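UPF0147 protein MMP1188 (PDB 2QZG) is of unknown function but belongs to the UPF0147 family of archaeal proteins and forms a four-helix chain that pairs with a second copy. Local coordinates at residues 14-26 with 78-92. Residues are numbered along the deposited sequence; the frame is centred on the assembly and turned at random.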
ATOM      1  N   ASP C  14      -4.532  10.659   9.041  1.00 39.58           N
ATOM      2  CA  ASP C  14      -5.117  10.282   7.759  1.00 39.48           C
ATOM      3  C   ASP C  14      -4.621   8.899   7.311  1.00 39.01           C
ATOM      4  O   ASP C  14      -5.386   8.123   6.736  1.00 38.84           O
ATOM      5  CB  ASP C  14      -4.841  11.341   6.683  1.00 39.41           C
ATOM      6  CG  ASP C  14      -5.858  12.494   6.697  1.00 39.82           C
ATOM      7  OD1 ASP C  14      -6.996  12.329   7.219  1.00 40.21           O
ATOM      8  OD2 ASP C  14      -5.519  13.559   6.138  1.00 37.63           O
ATOM      9  N   LYS C  15      -3.362   8.586   7.605  1.00 38.76           N
ATOM     10  CA  LYS C  15      -2.807   7.268   7.298  1.00 39.67           C
ATOM     11  C   LYS C  15      -3.551   6.187   8.075  1.00 40.54           C
ATOM     12  O   LYS C  15      -4.020   5.193   7.493  1.00 40.64           O
ATOM     13  CB  LYS C  15      -1.302   7.239   7.583  1.00 39.93           C
ATOM     14  CG  LYS C  15      -0.526   8.222   6.744  1.00 38.11           C
ATOM     15  CD  LYS C  15       0.965   8.161   7.014  1.00 39.17           C
ATOM     16  CE  LYS C  15       1.693   9.172   6.147  1.00 37.51           C
ATOM     17  NZ  LYS C  15       3.174   8.971   6.121  1.00 41.70           N
ATOM     18  N   LEU C  16      -3.726   6.421   9.375  1.00 41.18           N
ATOM     19  CA  LEU C  16      -4.453   5.495  10.244  1.00 42.61           C
ATOM     20  C   LEU C  16      -5.882   5.265   9.805  1.00 41.81           C
ATOM     21  O   LEU C  16      -6.334   4.131   9.785  1.00 42.21           O
ATOM     22  CB  LEU C  16      -4.404   5.948  11.704  1.00 43.72           C
ATOM     23  CG  LEU C  16      -3.012   5.804  12.334  1.00 46.22           C
ATOM     24  CD1 LEU C  16      -3.054   6.091  13.822  1.00 48.96           C
ATOM     25  CD2 LEU C  16      -2.370   4.438  12.046  1.00 47.89           C
ATOM     26  N   LYS C  17      -6.566   6.344   9.447  1.00 41.67           N
ATOM     27  CA  LYS C  17      -7.924   6.309   8.906  1.00 41.66           C
ATOM     28  C   LYS C  17      -7.993   5.434   7.657  1.00 40.85           C
ATOM     29  O   LYS C  17      -8.859   4.571   7.525  1.00 40.61           O
ATOM     30  CB  LYS C  17      -8.370   7.739   8.567  1.00 41.90           C
ATOM     31  CG  LYS C  17      -9.860   7.900   8.314  1.00 44.25           C
ATOM     32  CD  LYS C  17     -10.162   9.031   7.317  1.00 46.51           C
ATOM     33  CE  LYS C  17     -10.415  10.365   8.000  1.00 48.81           C
ATOM     34  NZ  LYS C  17     -11.876  10.656   8.186  1.00 49.95           N
ATOM     35  N   ASN C  18      -7.074   5.670   6.733  1.00 40.46           N
ATOM     36  CA  ASN C  18      -7.061   4.943   5.479  1.00 40.39           C
ATOM     37  C   ASN C  18      -6.739   3.461   5.647  1.00 40.20           C
ATOM     38  O   ASN C  18      -7.354   2.623   5.000  1.00 39.72           O
ATOM     39  CB  ASN C  18      -6.146   5.642   4.477  1.00 40.10           C
ATOM     40  CG  ASN C  18      -6.882   6.719   3.685  1.00 41.59           C
ATOM     41  OD1 ASN C  18      -7.737   6.406   2.844  1.00 43.26           O
ATOM     42  ND2 ASN C  18      -6.559   7.987   3.944  1.00 40.64           N
ATOM     43  N   ILE C  19      -5.791   3.152   6.536  1.00 40.70           N
ATOM     44  CA  ILE C  19      -5.483   1.769   6.912  1.00 41.13           C
ATOM     45  C   ILE C  19      -6.683   1.064   7.580  1.00 41.72           C
ATOM     46  O   ILE C  19      -7.016  -0.061   7.207  1.00 42.23           O
ATOM     47  CB  ILE C  19      -4.190   1.664   7.814  1.00 41.37           C
ATOM     48  CG1 ILE C  19      -2.925   1.980   7.010  1.00 41.08           C
ATOM     49  CG2 ILE C  19      -4.105   0.255   8.447  1.00 41.87           C
ATOM     50  CD1 ILE C  19      -1.680   2.343   7.849  1.00 39.81           C
ATOM     51  N   SER C  20      -7.340   1.719   8.542  1.00 42.04           N
ATOM     52  CA  SER C  20      -8.516   1.161   9.220  1.00 42.80           C
ATOM     53  C   SER C  20      -9.653   0.842   8.237  1.00 43.31           C
ATOM     54  O   SER C  20     -10.312  -0.202   8.332  1.00 41.90           O
ATOM     55  CB  SER C  20      -9.051   2.136  10.291  1.00 43.78           C
ATOM     56  OG  SER C  20      -7.985   2.590  11.126  1.00 48.00           O
ATOM     57  N   SER C  21      -9.890   1.778   7.321  1.00 43.61           N
ATOM     58  CA  SER C  21     -10.853   1.611   6.253  1.00 44.56           C
ATOM     59  C   SER C  21     -10.523   0.394   5.368  1.00 45.06           C
ATOM     60  O   SER C  21     -11.408  -0.394   5.023  1.00 44.52           O
ATOM     61  CB  SER C  21     -10.892   2.890   5.424  1.00 44.58           C
ATOM     62  OG  SER C  21     -11.105   2.597   4.059  1.00 47.61           O
HETATM   63  N   MSE C  22      -9.253   0.237   5.004  1.00 44.91           N
HETATM   64  CA  MSE C  22      -8.851  -0.911   4.194  1.00 47.11           C
HETATM   65  C   MSE C  22      -9.056  -2.219   4.947  1.00 45.05           C
HETATM   66  O   MSE C  22      -9.532  -3.199   4.377  1.00 44.15           O
HETATM   67  CB  MSE C  22      -7.410  -0.775   3.721  1.00 46.05           C
HETATM   68  CG  MSE C  22      -7.252   0.059   2.497  1.00 48.17           C
HETATM   69 SE   MSE C  22      -5.331   0.306   2.178  1.00 56.59          SE
HETATM   70  CE  MSE C  22      -5.031   1.635   3.519  1.00 49.68           C
ATOM     71  N   LEU C  23      -8.714  -2.219   6.234  1.00 44.73           N
ATOM     72  CA  LEU C  23      -8.977  -3.362   7.106  1.00 44.42           C
ATOM     73  C   LEU C  23     -10.468  -3.680   7.213  1.00 45.17           C
ATOM     74  O   LEU C  23     -10.867  -4.843   7.177  1.00 45.69           O
ATOM     75  CB  LEU C  23      -8.356  -3.134   8.489  1.00 44.64           C
ATOM     76  CG  LEU C  23      -6.838  -3.345   8.581  1.00 43.19           C
ATOM     77  CD1 LEU C  23      -6.292  -2.782   9.893  1.00 41.88           C
ATOM     78  CD2 LEU C  23      -6.500  -4.813   8.444  1.00 41.70           C
ATOM     79  N   GLU C  24     -11.293  -2.650   7.336  1.00 45.32           N
ATOM     80  CA  GLU C  24     -12.749  -2.841   7.429  1.00 45.99           C
ATOM     81  C   GLU C  24     -13.335  -3.488   6.180  1.00 45.75           C
ATOM     82  O   GLU C  24     -14.331  -4.215   6.262  1.00 45.86           O
ATOM     83  CB  GLU C  24     -13.453  -1.522   7.759  1.00 45.76           C
ATOM     84  CG  GLU C  24     -14.927  -1.644   8.210  1.00 47.78           C
ATOM     85  CD  GLU C  24     -15.158  -2.650   9.346  1.00 50.85           C
ATOM     86  OE1 GLU C  24     -14.342  -2.697  10.304  1.00 53.27           O
ATOM     87  OE2 GLU C  24     -16.156  -3.403   9.279  1.00 48.86           O
ATOM     88  N   GLU C  25     -12.704  -3.233   5.037  1.00 45.90           N
ATOM     89  CA  GLU C  25     -13.099  -3.817   3.759  1.00 46.82           C
ATOM     90  C   GLU C  25     -13.031  -5.351   3.808  1.00 46.40           C
ATOM     91  O   GLU C  25     -13.986  -6.034   3.431  1.00 46.63           O
ATOM     92  CB  GLU C  25     -12.233  -3.249   2.625  1.00 46.54           C
ATOM     93  CG  GLU C  25     -12.770  -3.489   1.206  1.00 48.17           C
ATOM     94  CD  GLU C  25     -11.992  -2.709   0.139  1.00 48.53           C
ATOM     95  OE1 GLU C  25     -10.951  -2.103   0.471  1.00 51.26           O
ATOM     96  OE2 GLU C  25     -12.425  -2.697  -1.035  1.00 50.72           O
ATOM     97  N   ILE C  26     -11.912  -5.881   4.294  1.00 46.19           N
ATOM     98  CA  ILE C  26     -11.738  -7.328   4.502  1.00 45.50           C
ATOM     99  C   ILE C  26     -12.706  -7.881   5.558  1.00 45.71           C
ATOM    100  O   ILE C  26     -13.235  -8.992   5.408  1.00 45.82           O
ATOM    101  CB  ILE C  26     -10.320  -7.638   4.987  1.00 45.74           C
ATOM    102  CG1 ILE C  26      -9.265  -7.154   3.956  1.00 45.46           C
ATOM    103  CG2 ILE C  26     -10.186  -9.120   5.337  1.00 43.78           C
ATOM    104  CD1 ILE C  26      -7.821  -7.272   4.456  1.00 45.45           C
ATOM    105  N   THR C  78      -7.621 -11.020  -1.175  1.00 40.25           N
ATOM    106  CA  THR C  78      -7.327 -10.651   0.187  1.00 39.50           C
ATOM    107  C   THR C  78      -5.821 -10.559   0.438  1.00 39.24           C
ATOM    108  O   THR C  78      -5.361  -9.637   1.094  1.00 38.18           O
ATOM    109  CB  THR C  78      -7.978 -11.630   1.152  1.00 39.67           C
ATOM    110  OG1 THR C  78      -9.329 -11.848   0.730  1.00 40.42           O
ATOM    111  CG2 THR C  78      -7.991 -11.054   2.577  1.00 37.77           C
ATOM    112  N   ARG C  79      -5.057 -11.514  -0.088  1.00 39.11           N
ATOM    113  CA  ARG C  79      -3.621 -11.520   0.124  1.00 39.92           C
ATOM    114  C   ARG C  79      -3.000 -10.190  -0.346  1.00 39.96           C
ATOM    115  O   ARG C  79      -2.131  -9.632   0.336  1.00 39.04           O
ATOM    116  CB  ARG C  79      -2.995 -12.717  -0.586  1.00 40.19           C
ATOM    117  CG  ARG C  79      -1.541 -12.950  -0.233  1.00 42.42           C
ATOM    118  CD  ARG C  79      -0.987 -14.181  -0.944  1.00 42.71           C
ATOM    119  NE  ARG C  79      -1.652 -15.415  -0.522  1.00 46.57           N
ATOM    120  CZ  ARG C  79      -1.471 -16.001   0.663  1.00 47.59           C
ATOM    121  NH1 ARG C  79      -0.644 -15.460   1.558  1.00 47.46           N
ATOM    122  NH2 ARG C  79      -2.118 -17.129   0.953  1.00 47.33           N
ATOM    123  N   THR C  80      -3.470  -9.696  -1.496  1.00 40.83           N
ATOM    124  CA  THR C  80      -3.038  -8.413  -2.076  1.00 42.05           C
ATOM    125  C   THR C  80      -3.438  -7.227  -1.214  1.00 42.29           C
ATOM    126  O   THR C  80      -2.639  -6.299  -1.012  1.00 42.71           O
ATOM    127  CB  THR C  80      -3.548  -8.231  -3.547  1.00 42.26           C
ATOM    128  OG1 THR C  80      -2.827  -9.119  -4.404  1.00 42.48           O
ATOM    129  CG2 THR C  80      -3.305  -6.790  -4.069  1.00 42.70           C
ATOM    130  N   GLN C  81      -4.666  -7.262  -0.707  1.00 41.79           N
ATOM    131  CA  GLN C  81      -5.152  -6.213   0.178  1.00 42.78           C
ATOM    132  C   GLN C  81      -4.292  -6.160   1.425  1.00 41.68           C
ATOM    133  O   GLN C  81      -3.906  -5.084   1.849  1.00 42.07           O
ATOM    134  CB  GLN C  81      -6.643  -6.408   0.538  1.00 42.05           C
ATOM    135  CG  GLN C  81      -7.582  -6.100  -0.634  1.00 43.76           C
ATOM    136  CD  GLN C  81      -9.011  -6.592  -0.414  1.00 45.25           C
ATOM    137  OE1 GLN C  81      -9.318  -7.225   0.581  1.00 46.04           O
ATOM    138  NE2 GLN C  81      -9.882  -6.324  -1.384  1.00 49.33           N
ATOM    139  N   ILE C  82      -3.973  -7.322   1.996  1.00 40.49           N
ATOM    140  CA  ILE C  82      -3.163  -7.370   3.213  1.00 39.39           C
ATOM    141  C   ILE C  82      -1.717  -6.894   2.984  1.00 39.07           C
ATOM    142  O   ILE C  82      -1.178  -6.193   3.826  1.00 39.16           O
ATOM    143  CB  ILE C  82      -3.217  -8.742   3.869  1.00 39.90           C
ATOM    144  CG1 ILE C  82      -4.612  -8.949   4.487  1.00 39.29           C
ATOM    145  CG2 ILE C  82      -2.088  -8.920   4.915  1.00 39.79           C
ATOM    146  CD1 ILE C  82      -4.956 -10.356   4.707  1.00 39.85           C
ATOM    147  N   TRP C  83      -1.122  -7.262   1.848  1.00 37.76           N
ATOM    148  CA  TRP C  83       0.201  -6.765   1.454  1.00 37.16           C
ATOM    149  C   TRP C  83       0.222  -5.221   1.424  1.00 37.45           C
ATOM    150  O   TRP C  83       1.104  -4.600   2.010  1.00 36.60           O
ATOM    151  CB  TRP C  83       0.664  -7.380   0.128  1.00 36.64           C
ATOM    152  CG  TRP C  83       1.907  -6.710  -0.454  1.00 37.32           C
ATOM    153  CD1 TRP C  83       3.112  -6.538   0.166  1.00 36.81           C
ATOM    154  CD2 TRP C  83       2.040  -6.129  -1.753  1.00 36.43           C
ATOM    155  NE1 TRP C  83       3.995  -5.890  -0.676  1.00 36.32           N
ATOM    156  CE2 TRP C  83       3.359  -5.636  -1.862  1.00 36.34           C
ATOM    157  CE3 TRP C  83       1.178  -5.995  -2.849  1.00 38.41           C
ATOM    158  CZ2 TRP C  83       3.831  -5.002  -3.015  1.00 36.83           C
ATOM    159  CZ3 TRP C  83       1.659  -5.378  -4.005  1.00 35.44           C
ATOM    160  CH2 TRP C  83       2.970  -4.900  -4.077  1.00 37.16           C
ATOM    161  N   GLY C  84      -0.813  -4.614   0.839  1.00 37.75           N
ATOM    162  CA  GLY C  84      -0.951  -3.168   0.850  1.00 38.03           C
ATOM    163  C   GLY C  84      -1.106  -2.526   2.224  1.00 38.51           C
ATOM    164  O   GLY C  84      -0.482  -1.501   2.473  1.00 38.68           O
ATOM    165  N   ILE C  85      -1.948  -3.105   3.092  1.00 37.13           N
ATOM    166  CA  ILE C  85      -2.124  -2.655   4.467  1.00 37.62           C
ATOM    167  C   ILE C  85      -0.824  -2.822   5.278  1.00 37.64           C
ATOM    168  O   ILE C  85      -0.435  -1.917   6.009  1.00 37.56           O
ATOM    169  CB  ILE C  85      -3.280  -3.433   5.183  1.00 37.39           C
ATOM    170  CG1 ILE C  85      -4.631  -3.177   4.499  1.00 38.58           C
ATOM    171  CG2 ILE C  85      -3.317  -3.094   6.677  1.00 39.29           C
ATOM    172  CD1 ILE C  85      -5.704  -4.258   4.795  1.00 38.85           C
ATOM    173  N   VAL C  86      -0.152  -3.969   5.155  1.00 37.20           N
ATOM    174  CA  VAL C  86       1.120  -4.179   5.885  1.00 37.78           C
ATOM    175  C   VAL C  86       2.170  -3.163   5.439  1.00 38.70           C
ATOM    176  O   VAL C  86       2.834  -2.543   6.275  1.00 38.99           O
ATOM    177  CB  VAL C  86       1.641  -5.630   5.737  1.00 38.80           C
ATOM    178  CG1 VAL C  86       3.124  -5.771   6.218  1.00 38.91           C
ATOM    179  CG2 VAL C  86       0.722  -6.588   6.514  1.00 38.61           C
ATOM    180  N   SER C  87       2.299  -2.987   4.120  1.00 37.82           N
ATOM    181  CA  SER C  87       3.231  -2.012   3.537  1.00 38.00           C
ATOM    182  C   SER C  87       3.021  -0.620   4.125  1.00 37.55           C
ATOM    183  O   SER C  87       3.964   0.065   4.474  1.00 37.16           O
ATOM    184  CB  SER C  87       3.035  -1.953   2.028  1.00 37.05           C
ATOM    185  OG  SER C  87       3.310  -3.221   1.486  1.00 38.21           O
ATOM    186  N   GLU C  88       1.767  -0.205   4.179  1.00 38.00           N
ATOM    187  CA  GLU C  88       1.408   1.087   4.746  1.00 38.17           C
ATOM    188  C   GLU C  88       1.656   1.161   6.249  1.00 38.47           C
ATOM    189  O   GLU C  88       2.203   2.159   6.720  1.00 38.10           O
ATOM    190  CB  GLU C  88      -0.030   1.413   4.425  1.00 37.77           C
ATOM    191  CG  GLU C  88      -0.295   1.642   2.940  1.00 39.04           C
ATOM    192  CD  GLU C  88      -1.786   1.721   2.661  1.00 44.47           C
ATOM    193  OE1 GLU C  88      -2.537   1.812   3.637  1.00 43.36           O
ATOM    194  OE2 GLU C  88      -2.216   1.702   1.490  1.00 44.97           O
ATOM    195  N   LEU C  89       1.295   0.106   6.986  1.00 38.51           N
ATOM    196  CA  LEU C  89       1.590   0.024   8.438  1.00 39.34           C
ATOM    197  C   LEU C  89       3.071   0.190   8.740  1.00 40.80           C
ATOM    198  O   LEU C  89       3.444   0.794   9.744  1.00 41.08           O
ATOM    199  CB  LEU C  89       1.074  -1.291   9.044  1.00 38.87           C
ATOM    200  CG  LEU C  89      -0.416  -1.310   9.382  1.00 39.12           C
ATOM    201  CD1 LEU C  89      -0.967  -2.740   9.574  1.00 40.81           C
ATOM    202  CD2 LEU C  89      -0.695  -0.465  10.635  1.00 39.05           C
ATOM    203  N   GLU C  90       3.906  -0.331   7.852  1.00 42.15           N
ATOM    204  CA  GLU C  90       5.355  -0.273   8.014  1.00 44.50           C
ATOM    205  C   GLU C  90       5.943   1.139   7.898  1.00 44.64           C
ATOM    206  O   GLU C  90       7.011   1.383   8.429  1.00 45.65           O
ATOM    207  CB  GLU C  90       6.042  -1.289   7.088  1.00 44.44           C
ATOM    208  CG  GLU C  90       5.697  -2.713   7.526  1.00 48.90           C
ATOM    209  CD  GLU C  90       6.370  -3.811   6.743  1.00 53.54           C
ATOM    210  OE1 GLU C  90       6.442  -3.736   5.493  1.00 55.28           O
ATOM    211  OE2 GLU C  90       6.820  -4.773   7.403  1.00 57.27           O
ATOM    212  N   THR C  91       5.227   2.052   7.233  1.00 45.23           N
ATOM    213  CA  THR C  91       5.601   3.467   7.092  1.00 44.99           C
ATOM    214  C   THR C  91       5.177   4.326   8.294  1.00 46.50           C
ATOM    215  O   THR C  91       5.530   5.501   8.385  1.00 46.24           O
ATOM    216  CB  THR C  91       4.940   4.117   5.846  1.00 44.89           C
ATOM    217  OG1 THR C  91       3.533   4.292   6.080  1.00 42.01           O
ATOM    218  CG2 THR C  91       5.156   3.274   4.596  1.00 44.61           C
ATOM    219  N   ILE C  92       4.402   3.747   9.201  1.00 47.91           N
ATOM    220  CA  ILE C  92       3.923   4.458  10.384  1.00 49.32           C
ATOM    221  C   ILE C  92       5.084   4.620  11.381  1.00 50.57           C
ATOM    222  O   ILE C  92       5.413   3.695  12.126  1.00 50.90           O
ATOM    223  CB  ILE C  92       2.702   3.713  11.020  1.00 49.09           C
ATOM    224  CG1 ILE C  92       1.565   3.533   9.996  1.00 48.89           C
ATOM    225  CG2 ILE C  92       2.210   4.414  12.289  1.00 50.30           C
ATOM    226  CD1 ILE C  92       1.088   4.803   9.285  1.00 47.50           C
TER
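Ile85 pushes into helix 14-26 as a knob among Ile19, Met22, Leu23 and Ile26, and Ile26 returns the gesture among Thr78, Gln81, Ile82 and Ile85, a compact example of knobs-into-holes packing between nearly antiparallel helices. The axes run at 160° and come within 10.1 Å. Each knob uses its branches separately. On Ile85, CG2 meets Ile19 CG2 at 3.9 Å, while CD1 lies 3.8 Å from Leu23 CD2 and CG1 rests on the CB of selenomethionine Met22. Ile26 CD1 meets Ile82 CG1 at 3.6 Å, its CG2 meets Thr78 CG2, and the side chain passes alongside the extended Gln81, which runs the opposite way.

Ile19 continues the seam toward the chain's C-terminal end. With CG1 anti to its carbonyl carbon (chi1 -70°), the longer branch reaches over the backbone at Leu89, CD1 standing 3.8 Å from Leu89 N and 4.0 Å from Ile92 CD1. Ile92 CD1 also lies 3.8 Å from Lys15 CB. Cutting Ile19 back to an alanine would take away both branches and is likely to open a gap between Ile85, Leu89 and Ile92.

The aliphatic part of Glu88 slides past Ile19, and its carboxylate faces the selenium end of Met22 from the opposite direction, though the fit of the methyl there is doubtful. Helices 34-46 and 54-68 pack against the same core of the four-helix bundle, Leu23 and Ile26 touching Ala40 and Leu89 touching Ile62. The contact is carried largely by branched aliphatic side chains, so its chemistry implies cohesion by apolar burial and close fit of shape.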